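Local structure of phosphatidylglycerophosphatase and protein-tyrosine phosphatase 1 (Mus musculus, 3RGO) at residues 106-111 / 121-126; 100-105 / 134-139; 67-72 / 140-145; 78-83 / 111-116. The protein dephosphorylates phosphatidylglycerophosphate to phosphatidylglycerol, an essential step in the making of the mitochondrial phospholipid cardiolipin. All blocks are in the same frame, centred on the assembly; numbering follows the deposited sequence.

Contact 1 of 4, residues 106-111 / 121-126; sequences MVAAYL and EAIEAI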
loop_
_atom_site.group_PDB
_atom_site.type_symbol
_atom_site.label_atom_id
_atom_site.label_comp_id
_atom_site.label_asym_id
_atom_site.label_seq_id
_atom_site.Cartn_x
_atom_site.Cartn_y
_atom_site.Cartn_z
ATOM N N MET A 106 1.084 -5.035 -0.991
ATOM C CA MET A 106 0.906 -4.262 0.239
ATOM C C MET A 106 -0.572 -4.048 0.526
ATOM O O MET A 106 -1.036 -4.234 1.660
ATOM C CB MET A 106 1.622 -2.908 0.128
ATOM C CG MET A 106 1.498 -2.016 1.373
ATOM S SD MET A 106 2.446 -2.629 2.808
ATOM C CE MET A 106 4.081 -2.747 2.091
ATOM N N VAL A 107 -1.312 -3.648 -0.505
ATOM C CA VAL A 107 -2.753 -3.448 -0.371
ATOM C C VAL A 107 -3.449 -4.768 -0.044
ATOM O O VAL A 107 -4.399 -4.792 0.737
ATOM C CB VAL A 107 -3.380 -2.790 -1.634
ATOM C CG1 VAL A 107 -4.900 -2.760 -1.523
ATOM C CG2 VAL A 107 -2.830 -1.370 -1.841
ATOM N N ALA A 108 -2.969 -5.863 -0.634
ATOM C CA ALA A 108 -3.493 -7.190 -0.329
ATOM C C ALA A 108 -3.383 -7.501 1.157
ATOM O O ALA A 108 -4.314 -8.033 1.757
ATOM C CB ALA A 108 -2.767 -8.270 -1.159
ATOM N N ALA A 109 -2.243 -7.172 1.754
ATOM C CA ALA A 109 -2.040 -7.455 3.166
ATOM C C ALA A 109 -3.028 -6.656 4.015
ATOM O O ALA A 109 -3.629 -7.187 4.947
ATOM C CB ALA A 109 -0.602 -7.148 3.571
ATOM N N TYR A 110 -3.186 -5.381 3.679
ATOM C CA TYR A 110 -4.177 -4.519 4.317
ATOM C C TYR A 110 -5.567 -5.158 4.303
ATOM O O TYR A 110 -6.209 -5.278 5.348
ATOM C CB TYR A 110 -4.204 -3.155 3.616
ATOM C CG TYR A 110 -5.438 -2.322 3.876
ATOM C CD1 TYR A 110 -5.567 -1.582 5.044
ATOM C CD2 TYR A 110 -6.470 -2.267 2.945
ATOM C CE1 TYR A 110 -6.700 -0.815 5.286
ATOM C CE2 TYR A 110 -7.597 -1.507 3.170
ATOM C CZ TYR A 110 -7.711 -0.784 4.343
ATOM O OH TYR A 110 -8.836 -0.025 4.568
ATOM N N LEU A 111 -6.026 -5.571 3.122
ATOM C CA LEU A 111 -7.348 -6.180 2.987
ATOM C C LEU A 111 -7.472 -7.492 3.760
ATOM O O LEU A 111 -8.514 -7.780 4.364
ATOM C CB LEU A 111 -7.686 -6.397 1.512
ATOM C CG LEU A 111 -7.862 -5.119 0.685
ATOM C CD1 LEU A 111 -8.015 -5.461 -0.789
ATOM C CD2 LEU A 111 -9.051 -4.298 1.182
ATOM N N GLU A 121 -8.784 -13.977 -2.031
ATOM C CA GLU A 121 -9.954 -13.103 -1.963
ATOM C C GLU A 121 -9.552 -11.633 -2.090
ATOM O O GLU A 121 -10.163 -10.870 -2.837
ATOM C CB GLU A 121 -10.730 -13.323 -0.660
ATOM C CG GLU A 121 -11.825 -14.363 -0.774
ATOM C CD GLU A 121 -12.433 -14.720 0.563
ATOM O OE1 GLU A 121 -11.692 -14.771 1.571
ATOM O OE2 GLU A 121 -13.656 -14.961 0.605
ATOM N N ALA A 122 -8.527 -11.246 -1.342
ATOM C CA ALA A 122 -8.011 -9.885 -1.374
ATOM C C ALA A 122 -7.491 -9.518 -2.763
ATOM O O ALA A 122 -7.803 -8.456 -3.298
ATOM C CB ALA A 122 -6.903 -9.730 -0.356
ATOM N N ILE A 123 -6.691 -10.409 -3.338
ATOM C CA ILE A 123 -6.091 -10.158 -4.644
ATOM C C ILE A 123 -7.162 -10.014 -5.720
ATOM O O ILE A 123 -7.132 -9.081 -6.523
ATOM C CB ILE A 123 -5.083 -11.268 -5.011
ATOM C CG1 ILE A 123 -3.882 -11.215 -4.060
ATOM C CG2 ILE A 123 -4.620 -11.121 -6.455
ATOM C CD1 ILE A 123 -2.966 -12.422 -4.148
ATOM N N GLU A 124 -8.122 -10.932 -5.719
ATOM C CA GLU A 124 -9.218 -10.886 -6.679
ATOM C C GLU A 124 -10.046 -9.609 -6.531
ATOM O O GLU A 124 -10.536 -9.062 -7.520
ATOM C CB GLU A 124 -10.089 -12.141 -6.555
ATOM C CG GLU A 124 -9.378 -13.402 -7.058
ATOM C CD GLU A 124 -10.054 -14.688 -6.619
ATOM O OE1 GLU A 124 -10.770 -15.299 -7.442
ATOM O OE2 GLU A 124 -9.864 -15.093 -5.452
ATOM N N ALA A 125 -10.184 -9.125 -5.299
ATOM C CA ALA A 125 -10.894 -7.870 -5.052
ATOM C C ALA A 125 -10.153 -6.692 -5.664
ATOM O O ALA A 125 -10.757 -5.792 -6.258
ATOM C CB ALA A 125 -11.083 -7.653 -3.558
ATOM N N ILE A 126 -8.837 -6.693 -5.508
ATOM C CA ILE A 126 -8.017 -5.634 -6.078
ATOM C C ILE A 126 -8.073 -5.697 -7.603
ATOM O O ILE A 126 -8.179 -4.669 -8.269
ATOM C CB ILE A 126 -6.559 -5.733 -5.583
ATOM C CG1 ILE A 126 -6.497 -5.481 -4.072
ATOM C CG2 ILE A 126 -5.662 -4.745 -6.323
ATOM C CD1 ILE A 126 -5.205 -5.959 -3.427
#

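Contact 2 of 4, residues 100-105 / 134-139; sequences RSRSAT and SIRPSQ. With SO4 (sulfate ion), chain B; SO4 (sulfate ion), chain C.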
loop_
_atom_site.group_PDB
_atom_site.type_symbol
_atom_site.label_atom_id
_atom_site.label_comp_id
_atom_site.label_asym_id
_atom_site.label_seq_id
_atom_site.Cartn_x
_atom_site.Cartn_y
_atom_site.Cartn_z
ATOM N N ARG A 100 0.997 -2.235 -9.670
ATOM C CA ARG A 100 0.468 -3.509 -10.159
ATOM C C ARG A 100 0.886 -4.741 -9.357
ATOM O O ARG A 100 0.210 -5.773 -9.407
ATOM C CB ARG A 100 0.862 -3.708 -11.631
ATOM C CG ARG A 100 -0.155 -3.186 -12.637
ATOM C CD ARG A 100 -0.467 -1.723 -12.416
ATOM N NE ARG A 100 -1.806 -1.364 -12.875
ATOM C CZ ARG A 100 -2.071 -0.775 -14.036
ATOM N NH1 ARG A 100 -1.085 -0.468 -14.870
ATOM N NH2 ARG A 100 -3.325 -0.489 -14.359
ATOM N N SER A 101 2.000 -4.653 -8.635
ATOM C CA SER A 101 2.619 -5.858 -8.075
ATOM C C SER A 101 3.072 -5.708 -6.623
ATOM O O SER A 101 2.435 -6.228 -5.707
ATOM C CB SER A 101 3.794 -6.295 -8.955
ATOM O OG SER A 101 4.379 -7.497 -8.486
ATOM N N ARG A 102 4.183 -5.013 -6.419
ATOM C CA ARG A 102 4.712 -4.792 -5.077
ATOM C C ARG A 102 3.711 -3.976 -4.267
ATOM O O ARG A 102 3.423 -4.283 -3.109
ATOM C CB ARG A 102 6.060 -4.070 -5.156
ATOM C CG ARG A 102 7.144 -4.916 -5.797
ATOM C CD ARG A 102 8.280 -4.073 -6.343
ATOM N NE ARG A 102 9.237 -4.900 -7.069
ATOM C CZ ARG A 102 9.102 -5.253 -8.344
ATOM N NH1 ARG A 102 8.051 -4.843 -9.040
ATOM N NH2 ARG A 102 10.024 -6.014 -8.923
ATOM N N SER A 103 3.166 -2.942 -4.893
ATOM C CA SER A 103 2.200 -2.085 -4.226
ATOM C C SER A 103 0.859 -2.802 -4.062
ATOM O O SER A 103 0.165 -2.629 -3.056
ATOM C CB SER A 103 2.055 -0.758 -4.983
ATOM O OG SER A 103 1.766 -0.981 -6.348
ATOM N N ALA A 104 0.506 -3.616 -5.052
ATOM C CA ALA A 104 -0.687 -4.453 -4.973
ATOM C C ALA A 104 -0.596 -5.437 -3.804
ATOM O O ALA A 104 -1.579 -5.699 -3.116
ATOM C CB ALA A 104 -0.891 -5.204 -6.281
ATOM N N THR A 105 0.596 -5.973 -3.580
ATOM C CA THR A 105 0.816 -6.923 -2.494
ATOM C C THR A 105 0.605 -6.268 -1.126
ATOM O O THR A 105 0.012 -6.864 -0.218
ATOM C CB THR A 105 2.224 -7.531 -2.592
ATOM O OG1 THR A 105 2.339 -8.239 -3.833
ATOM C CG2 THR A 105 2.483 -8.489 -1.436
ATOM N N SER A 134 -0.528 -8.129 -10.844
ATOM C CA SER A 134 0.298 -9.313 -11.001
ATOM C C SER A 134 1.033 -9.604 -9.701
ATOM O O SER A 134 2.058 -8.990 -9.408
ATOM C CB SER A 134 1.297 -9.130 -12.144
ATOM O OG SER A 134 2.127 -10.273 -12.267
ATOM N N ILE A 135 0.495 -10.531 -8.918
ATOM C CA ILE A 135 1.128 -10.937 -7.671
ATOM C C ILE A 135 1.722 -12.340 -7.821
ATOM O O ILE A 135 1.000 -13.335 -7.922
ATOM C CB ILE A 135 0.149 -10.841 -6.486
ATOM C CG1 ILE A 135 -0.270 -9.374 -6.295
ATOM C CG2 ILE A 135 0.783 -11.404 -5.216
ATOM C CD1 ILE A 135 -1.363 -9.152 -5.293
ATOM N N ARG A 136 3.049 -12.402 -7.849
ATOM C CA ARG A 136 3.770 -13.638 -8.152
ATOM C C ARG A 136 3.797 -14.614 -6.982
ATOM O O ARG A 136 3.587 -14.212 -5.841
ATOM C CB ARG A 136 5.206 -13.306 -8.564
ATOM C CG ARG A 136 5.319 -12.449 -9.811
ATOM C CD ARG A 136 6.776 -12.310 -10.256
ATOM N NE ARG A 136 7.621 -11.743 -9.206
ATOM C CZ ARG A 136 7.630 -10.455 -8.869
ATOM N NH1 ARG A 136 6.831 -9.599 -9.494
ATOM N NH2 ARG A 136 8.436 -10.023 -7.907
ATOM N N PRO A 137 4.064 -15.907 -7.264
ATOM C CA PRO A 137 4.173 -16.918 -6.209
ATOM C C PRO A 137 5.057 -16.456 -5.054
ATOM O O PRO A 137 4.714 -16.697 -3.897
ATOM C CB PRO A 137 4.806 -18.105 -6.937
ATOM C CG PRO A 137 4.287 -17.985 -8.326
ATOM C CD PRO A 137 4.177 -16.501 -8.607
ATOM N N SER A 138 6.165 -15.788 -5.361
ATOM C CA SER A 138 7.068 -15.297 -4.323
ATOM C C SER A 138 6.376 -14.269 -3.431
ATOM O O SER A 138 6.651 -14.173 -2.237
ATOM C CB SER A 138 8.333 -14.690 -4.939
ATOM O OG SER A 138 8.065 -13.439 -5.545
ATOM N N GLN A 139 5.475 -13.494 -4.013
ATOM C CA GLN A 139 4.735 -12.510 -3.239
ATOM C C GLN A 139 3.562 -13.158 -2.504
ATOM O O GLN A 139 3.245 -12.786 -1.376
ATOM C CB GLN A 139 4.261 -11.367 -4.137
ATOM C CG GLN A 139 5.418 -10.531 -4.693
ATOM C CD GLN A 139 5.011 -9.704 -5.887
ATOM O OE1 GLN A 139 4.332 -10.199 -6.786
ATOM N NE2 GLN A 139 5.424 -8.434 -5.907
HETATM S S SO4 B . 4.768 -2.244 -8.709
HETATM O O1 SO4 B . 5.561 -3.456 -8.524
HETATM O O2 SO4 B . 3.790 -2.443 -9.775
HETATM O O3 SO4 B . 4.083 -1.922 -7.464
HETATM O O4 SO4 B . 5.645 -1.137 -9.085
HETATM S S SO4 C . 12.274 -6.723 -5.772
HETATM O O1 SO4 C . 12.130 -7.088 -4.363
HETATM O O2 SO4 C . 11.384 -7.553 -6.588
HETATM O O3 SO4 C . 11.927 -5.312 -5.941
HETATM O O4 SO4 C . 13.660 -6.932 -6.191
#

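Contact 3 of 4, residues 67-72 / 140-145; sequences TGVPTL and LEVLKE. With SO4 (sulfate ion), chain C.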
loop_
_atom_site.group_PDB
_atom_site.type_symbol
_atom_site.label_atom_id
_atom_site.label_comp_id
_atom_site.label_asym_id
_atom_site.label_seq_id
_atom_site.Cartn_x
_atom_site.Cartn_y
_atom_site.Cartn_z
ATOM N N THR A 67 12.338 -10.401 -3.857
ATOM C CA THR A 67 11.118 -11.013 -3.342
ATOM C C THR A 67 9.856 -10.323 -3.852
ATOM O O THR A 67 8.846 -10.977 -4.125
ATOM C CB THR A 67 11.111 -11.028 -1.798
ATOM O OG1 THR A 67 12.024 -12.033 -1.334
ATOM C CG2 THR A 67 9.717 -11.323 -1.263
ATOM N N GLY A 68 9.921 -9.002 -3.985
ATOM C CA GLY A 68 8.772 -8.226 -4.405
ATOM C C GLY A 68 7.870 -7.888 -3.231
ATOM O O GLY A 68 6.839 -7.244 -3.407
ATOM N N VAL A 69 8.260 -8.324 -2.033
ATOM C CA VAL A 69 7.480 -8.068 -0.822
ATOM C C VAL A 69 8.399 -7.693 0.332
ATOM O O VAL A 69 9.500 -8.234 0.452
ATOM C CB VAL A 69 6.675 -9.319 -0.384
ATOM C CG1 VAL A 69 5.740 -8.984 0.767
ATOM C CG2 VAL A 69 5.888 -9.878 -1.542
ATOM N N PRO A 70 7.954 -6.756 1.183
ATOM C CA PRO A 70 8.712 -6.440 2.398
ATOM C C PRO A 70 8.779 -7.653 3.317
ATOM O O PRO A 70 8.230 -8.713 3.000
ATOM C CB PRO A 70 7.867 -5.351 3.070
ATOM C CG PRO A 70 7.013 -4.785 1.983
ATOM C CD PRO A 70 6.758 -5.907 1.031
ATOM N N THR A 71 9.450 -7.502 4.448
ATOM C CA THR A 71 9.392 -8.522 5.476
ATOM C C THR A 71 7.982 -8.520 6.049
ATOM O O THR A 71 7.216 -7.579 5.833
ATOM C CB THR A 71 10.369 -8.228 6.617
ATOM O OG1 THR A 71 10.135 -6.900 7.109
ATOM C CG2 THR A 71 11.811 -8.348 6.136
ATOM N N LEU A 72 7.641 -9.578 6.771
ATOM C CA LEU A 72 6.386 -9.622 7.510
ATOM C C LEU A 72 6.263 -8.375 8.376
ATOM O O LEU A 72 5.209 -7.749 8.432
ATOM C CB LEU A 72 6.348 -10.862 8.407
ATOM C CG LEU A 72 5.515 -12.077 7.982
ATOM C CD1 LEU A 72 4.806 -11.856 6.652
ATOM C CD2 LEU A 72 6.364 -13.355 7.963
ATOM N N LEU A 140 2.928 -14.130 -3.149
ATOM C CA LEU A 140 1.792 -14.823 -2.546
ATOM C C LEU A 140 2.177 -15.598 -1.285
ATOM O O LEU A 140 1.408 -15.658 -0.323
ATOM C CB LEU A 140 1.139 -15.773 -3.552
ATOM C CG LEU A 140 -0.170 -16.400 -3.070
ATOM C CD1 LEU A 140 -1.217 -15.305 -2.881
ATOM C CD2 LEU A 140 -0.670 -17.471 -4.033
ATOM N N GLU A 141 3.359 -16.206 -1.294
ATOM C CA GLU A 141 3.794 -16.992 -0.141
ATOM C C GLU A 141 3.922 -16.137 1.124
ATOM O O GLU A 141 3.587 -16.581 2.222
ATOM C CB GLU A 141 5.101 -17.726 -0.442
ATOM C CG GLU A 141 4.959 -18.822 -1.493
ATOM C CD GLU A 141 4.023 -19.940 -1.058
ATOM O OE1 GLU A 141 4.427 -20.769 -0.213
ATOM O OE2 GLU A 141 2.882 -19.996 -1.567
ATOM N N VAL A 142 4.399 -14.908 0.972
ATOM C CA VAL A 142 4.504 -14.019 2.122
ATOM C C VAL A 142 3.120 -13.596 2.615
ATOM O O VAL A 142 2.886 -13.516 3.818
ATOM C CB VAL A 142 5.394 -12.797 1.825
ATOM C CG1 VAL A 142 5.334 -11.792 2.976
ATOM C CG2 VAL A 142 6.833 -13.248 1.567
ATOM N N LEU A 143 2.207 -13.335 1.680
ATOM C CA LEU A 143 0.822 -13.020 2.024
ATOM C C LEU A 143 0.164 -14.192 2.756
ATOM O O LEU A 143 -0.694 -13.997 3.615
ATOM C CB LEU A 143 0.018 -12.666 0.769
ATOM C CG LEU A 143 0.313 -11.313 0.115
ATOM C CD1 LEU A 143 -0.523 -11.110 -1.144
ATOM C CD2 LEU A 143 0.066 -10.185 1.109
ATOM N N LYS A 144 0.573 -15.407 2.414
ATOM C CA LYS A 144 0.099 -16.597 3.127
ATOM C C LYS A 144 0.562 -16.612 4.582
ATOM O O LYS A 144 -0.206 -16.969 5.485
ATOM C CB LYS A 144 0.570 -17.875 2.428
ATOM C CG LYS A 144 -0.293 -18.324 1.258
ATOM C CD LYS A 144 0.051 -19.761 0.864
ATOM C CE LYS A 144 -0.976 -20.360 -0.092
ATOM N NZ LYS A 144 -1.046 -19.629 -1.385
ATOM N N GLU A 145 1.823 -16.251 4.812
ATOM C CA GLU A 145 2.356 -16.211 6.173
ATOM C C GLU A 145 1.693 -15.074 6.946
ATOM O O GLU A 145 1.389 -15.200 8.138
ATOM C CB GLU A 145 3.876 -16.023 6.166
ATOM C CG GLU A 145 4.664 -17.197 5.596
ATOM C CD GLU A 145 4.973 -18.261 6.639
ATOM O OE1 GLU A 145 4.070 -18.610 7.430
ATOM O OE2 GLU A 145 6.123 -18.753 6.663
HETATM S S SO4 C . 12.274 -6.723 -5.772
HETATM O O1 SO4 C . 12.130 -7.088 -4.363
HETATM O O2 SO4 C . 11.384 -7.553 -6.588
HETATM O O3 SO4 C . 11.927 -5.312 -5.941
HETATM O O4 SO4 C . 13.660 -6.932 -6.191
#

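Contact 4 of 4, residues 78-83 / 111-116; sequences GVQFAL and LIQVHN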
loop_
_atom_site.group_PDB
_atom_site.type_symbol
_atom_site.label_atom_id
_atom_site.label_comp_id
_atom_site.label_asym_id
_atom_site.label_seq_id
_atom_site.Cartn_x
_atom_site.Cartn_y
_atom_site.Cartn_z
ATOM N N GLY A 78 3.230 -1.355 7.323
ATOM C CA GLY A 78 2.427 -0.742 6.280
ATOM C C GLY A 78 0.953 -0.776 6.621
ATOM O O GLY A 78 0.244 0.216 6.472
ATOM N N VAL A 79 0.492 -1.926 7.099
ATOM C CA VAL A 79 -0.914 -2.095 7.427
ATOM C C VAL A 79 -1.327 -1.227 8.621
ATOM O O VAL A 79 -2.361 -0.560 8.582
ATOM C CB VAL A 79 -1.250 -3.580 7.679
ATOM C CG1 VAL A 79 -2.685 -3.734 8.155
ATOM C CG2 VAL A 79 -0.997 -4.393 6.405
ATOM N N GLN A 80 -0.515 -1.228 9.674
ATOM C CA GLN A 80 -0.797 -0.395 10.840
ATOM C C GLN A 80 -0.793 1.088 10.474
ATOM O O GLN A 80 -1.532 1.879 11.052
ATOM C CB GLN A 80 0.204 -0.674 11.966
ATOM C CG GLN A 80 0.141 -2.099 12.511
ATOM C CD GLN A 80 -1.240 -2.478 13.021
ATOM O OE1 GLN A 80 -1.893 -1.702 13.725
ATOM N NE2 GLN A 80 -1.688 -3.681 12.676
ATOM N N PHE A 81 0.042 1.457 9.506
ATOM C CA PHE A 81 0.079 2.826 8.998
ATOM C C PHE A 81 -1.246 3.170 8.323
ATOM O O PHE A 81 -1.820 4.229 8.567
ATOM C CB PHE A 81 1.235 2.986 8.007
ATOM C CG PHE A 81 1.450 4.400 7.522
ATOM C CD1 PHE A 81 2.146 5.318 8.295
ATOM C CD2 PHE A 81 0.988 4.798 6.274
ATOM C CE1 PHE A 81 2.361 6.612 7.839
ATOM C CE2 PHE A 81 1.199 6.084 5.807
ATOM C CZ PHE A 81 1.888 6.995 6.592
ATOM N N ALA A 82 -1.737 2.260 7.486
ATOM C CA ALA A 82 -3.027 2.457 6.830
ATOM C C ALA A 82 -4.155 2.555 7.857
ATOM O O ALA A 82 -5.063 3.371 7.720
ATOM C CB ALA A 82 -3.304 1.325 5.846
ATOM N N LEU A 83 -4.083 1.720 8.891
ATOM C CA LEU A 83 -5.126 1.681 9.912
ATOM C C LEU A 83 -5.101 2.941 10.764
ATOM O O LEU A 83 -6.144 3.418 11.221
ATOM C CB LEU A 83 -4.976 0.435 10.785
ATOM C CG LEU A 83 -5.180 -0.904 10.066
ATOM C CD1 LEU A 83 -4.948 -2.078 11.008
ATOM C CD2 LEU A 83 -6.571 -0.980 9.459
ATOM N N LEU A 111 -6.026 -5.571 3.122
ATOM C CA LEU A 111 -7.348 -6.180 2.987
ATOM C C LEU A 111 -7.472 -7.492 3.760
ATOM O O LEU A 111 -8.514 -7.780 4.364
ATOM C CB LEU A 111 -7.686 -6.397 1.512
ATOM C CG LEU A 111 -7.862 -5.119 0.685
ATOM C CD1 LEU A 111 -8.015 -5.461 -0.789
ATOM C CD2 LEU A 111 -9.051 -4.298 1.182
ATOM N N ILE A 112 -6.415 -8.296 3.733
ATOM C CA ILE A 112 -6.408 -9.538 4.492
ATOM C C ILE A 112 -6.691 -9.267 5.962
ATOM O O ILE A 112 -7.543 -9.912 6.571
ATOM C CB ILE A 112 -5.070 -10.288 4.345
ATOM C CG1 ILE A 112 -4.944 -10.858 2.926
ATOM C CG2 ILE A 112 -4.959 -11.398 5.384
ATOM C CD1 ILE A 112 -3.576 -11.437 2.604
ATOM N N GLN A 113 -5.977 -8.301 6.524
ATOM C CA GLN A 113 -6.116 -7.992 7.936
ATOM C C GLN A 113 -7.473 -7.366 8.233
ATOM O O GLN A 113 -8.155 -7.774 9.168
ATOM C CB GLN A 113 -4.993 -7.068 8.408
ATOM C CG GLN A 113 -5.233 -6.519 9.812
ATOM C CD GLN A 113 -3.957 -6.109 10.505
ATOM O OE1 GLN A 113 -2.866 -6.509 10.106
ATOM N NE2 GLN A 113 -4.086 -5.305 11.554
ATOM N N VAL A 114 -7.860 -6.381 7.428
ATOM C CA VAL A 114 -9.119 -5.675 7.632
ATOM C C VAL A 114 -10.336 -6.598 7.541
ATOM O O VAL A 114 -11.278 -6.474 8.329
ATOM C CB VAL A 114 -9.278 -4.511 6.627
ATOM C CG1 VAL A 114 -10.691 -3.938 6.678
ATOM C CG2 VAL A 114 -8.247 -3.429 6.912
ATOM N N HIS A 115 -10.317 -7.531 6.593
ATOM C CA HIS A 115 -11.498 -8.362 6.347
ATOM C C HIS A 115 -11.372 -9.801 6.830
ATOM O O HIS A 115 -12.322 -10.582 6.728
ATOM C CB HIS A 115 -11.845 -8.350 4.859
ATOM C CG HIS A 115 -12.160 -6.989 4.324
ATOM N ND1 HIS A 115 -13.336 -6.330 4.617
ATOM C CD2 HIS A 115 -11.456 -6.165 3.515
ATOM C CE1 HIS A 115 -13.342 -5.160 4.003
ATOM N NE2 HIS A 115 -12.214 -5.034 3.330
ATOM N N ASN A 116 -10.215 -10.152 7.376
ATOM C CA ASN A 116 -9.915 -11.548 7.623
ATOM C C ASN A 116 -10.207 -12.366 6.362
ATOM O O ASN A 116 -10.899 -13.380 6.417
ATOM C CB ASN A 116 -10.735 -12.079 8.809
ATOM C CG ASN A 116 -10.403 -13.514 9.146
ATOM O OD1 ASN A 116 -9.256 -13.945 9.012
ATOM N ND2 ASN A 116 -11.409 -14.268 9.584
#

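Contact 1 of 4, residues 106-111 / 121-126
Ile-126 turns its CG1 anti to its own carbonyl carbon (chi1 -65°), whereas Val-107 holds CG1 anti to its backbone N (chi1 173°), and these two settings bring the branches together between helix 102-115 and helix 119-129. The methyl at the end of the isoleucine does most of the touching: CD1 of Ile-126 lies 3.7 Å from CG1 of Val-107 and 3.6 Å from the backbone N of Ala-108, reaching the first helix where a short side chain leaves its main chain accessible. Leu-111 comes in from one turn further on, its CD1 meeting CG1 of Ile-126 at 3.6 Å, with the two side chains running aslant to one another.

Beside this group the helices come closest at two alanines. CB of Ala-122 rests 3.7 Å from the carbonyl O of Ala-108 and 3.9 Å from CB of Leu-111, and the two alanine CA atoms are 5.4 Å apart. Small residues on both sides thus allow the local axes to come within 8.7 Å, at an angle of 121° between their directions. The side chains that meet are all apolar and largely buried, held by fit of shape. Ile-123 adds its CG1 against CB of Ala-108 and continues onto Leu-140 of helix 137-154.

Val-107 and Ile-126 both also touch Leu-11 of strand 9-12, so the pair also lies against the central sheet. Such helix packing against a mixed sheet belongs to the alpha/beta fold of the dual-specificity phosphatases, in which helix 102-115 follows directly on the phosphate-binding loop.

Contact 2 of 4, residues 100-105 / 134-139
Gln-139 runs past Thr-105 to Ser-101. Its CB lies 3.7 Å from OG1 of Thr-105, with CG slightly further off. CG stands anti to the carbonyl carbon (chi1 -67°) and the chain then runs extended, carrying the amide to the start of helix 102-115, where CD lies between the hydroxyls of Ser-101 and Thr-105. NE2 donates to OG of Ser-101 at 2.9 Å, with the hydroxyl in the amide plane, and bonds also to the carbonyl O of Gly-68. OE1 turns back to its own segment and accepts from N of Arg-136 at 2.8 Å. An alanine here would probably leave the Ser-101 hydroxyl, N of Arg-136 and O of Gly-68 each short of a partner.

The Ser-101 hydroxyl donates a hydrogen bond to O of Ser-134 at 2.9 Å, nearly along the C=O axis, and N of Ser-134 in turn bonds to O of Arg-100 at 2.9 Å.

Arg-102, the arginine of the CX5R loop that starts with Cys-96, spans two sulfates, probably from the crystallisation liquor: NH1 donates to O1 of the chain B ion at 2.9 Å, and NE to O3 of the chain C ion at 2.9 Å. Backbone N-H groups of Arg-100, Arg-102 and Ser-103 point at the first sulfate, whose place is consistent with that of a substrate phosphate. NH2 of Arg-102 comes within 4.4 Å of NH2 of Arg-136, like charges that the sulfates probably help to offset. The result is an anion site of backbone N-H groups and Arg-102, with Gln-139 linking the Ser-101 hydroxyl to Arg-136 N and Gly-68 O.

Contact 3 of 4, residues 67-72 / 140-145
Val-142 meets Val-69 and Leu-72 with a single methyl and gives up more surface to the contact than any other residue in it. Its CG1, anti to the backbone N (chi1 172°), faces CG1 of Val-69 at 3.6 Å. The two valines point at each other tip to tip, one from helix 137-154 and the other from the loop ahead of helix 72-88. Because Val-69 likewise holds CG1 anti to its N (chi1 -173°), its second methyl, CG2, is left to pack on Gln-139.

Leu-72, the first residue of helix 72-88, contributes next. Its side chain and that of Val-142 run alongside each other in opposing senses, bringing CD1 of the leucine 3.7 Å from CG1 of the valine and 3.8 Å from the carbonyl O of Val-142. CD2 of Leu-72 reaches CB of Glu-145 at 4.1 Å, near the outer edge of the contact, while the carboxylate turns off from the contact. The second torsion of this leucine is eclipsed (chi2 0°), so the exact placing of its methyls deserves some reserve.

At the far end of the loop Thr-67 makes a distant approach, CG2 to CG2 of Val-142 at 4.5 Å. Next to it N of Gly-68 donates to O1 of the chain C sulfate at 2.9 Å, tying this loop to the ion that Arg-102 also holds.

Leu-75 also touches Pro-70, and Thr-105 of helix 102-115 lies against Val-69. The loop after strand 57-61 is therefore wedged among three helices, with helix 137-154 against Val-69 and Leu-75 of helix 72-88 touching both valines.

Contact 4 of 4, residues 78-83 / 111-116
Val-79 and Gln-113 form the tight part of this contact. The glutamine sets CG anti to its backbone N (chi1 170°) and runs on extended toward helix 72-88, so that CG1 of Val-79 lies 3.6 Å from CD of Gln-113 and 4.1 Å from its CG. Leu-83, one turn later, flanks the same amide with CD1. Its other methyl, CD2, slides past CG2 of Val-114 at 3.9 Å. Phe-146 of helix 137-154 touches both Val-79 and Gln-113, covering this side.

The other side is loose. Gln-80 is exposed, and its side chain sets out away from helix 102-115, yet its bent chain crosses that of Gln-113 at about a right angle. The local helix axes stay 10.5 Å apart at 57°, so the gap is bridged by long side chains.

An alanine in place of Gln-113 would take away CG and the amide, and would probably leave a gap beside Val-79 CG1 and Leu-83 CD1.

The contact is thus chemically mixed: methyl groups line the alkyl chain and amide of Gln-113 toward the interior, while on the solvent side the amide of Gln-113 lies close to that of the exposed Gln-80, away from the active site.

Overall arrangement
Helix 102-115 carries three of the four contacts. Contact 2 holds its N-terminal end at the phosphate loop, contact 1 its middle and contact 4 its C-terminal end, the centres of contacts 2 and 4 lying about 16 Å apart. Contact 3 joins this line through helix 137-154: its centre is about 9 Å from that of contact 2, and both touch the chain C sulfate. Between them OG of Ser-138 probably bonds to O of Thr-67 (2.9 Å). Contacts 1 and 3 meet where CD1 of Leu-143 packs on CB of Ala-108 at 3.6 Å. Arg-102 approaches Cys-96, the predicted phosphocysteine nucleophile, to about 4 Å between side chains, against about 10 Å for Val-107.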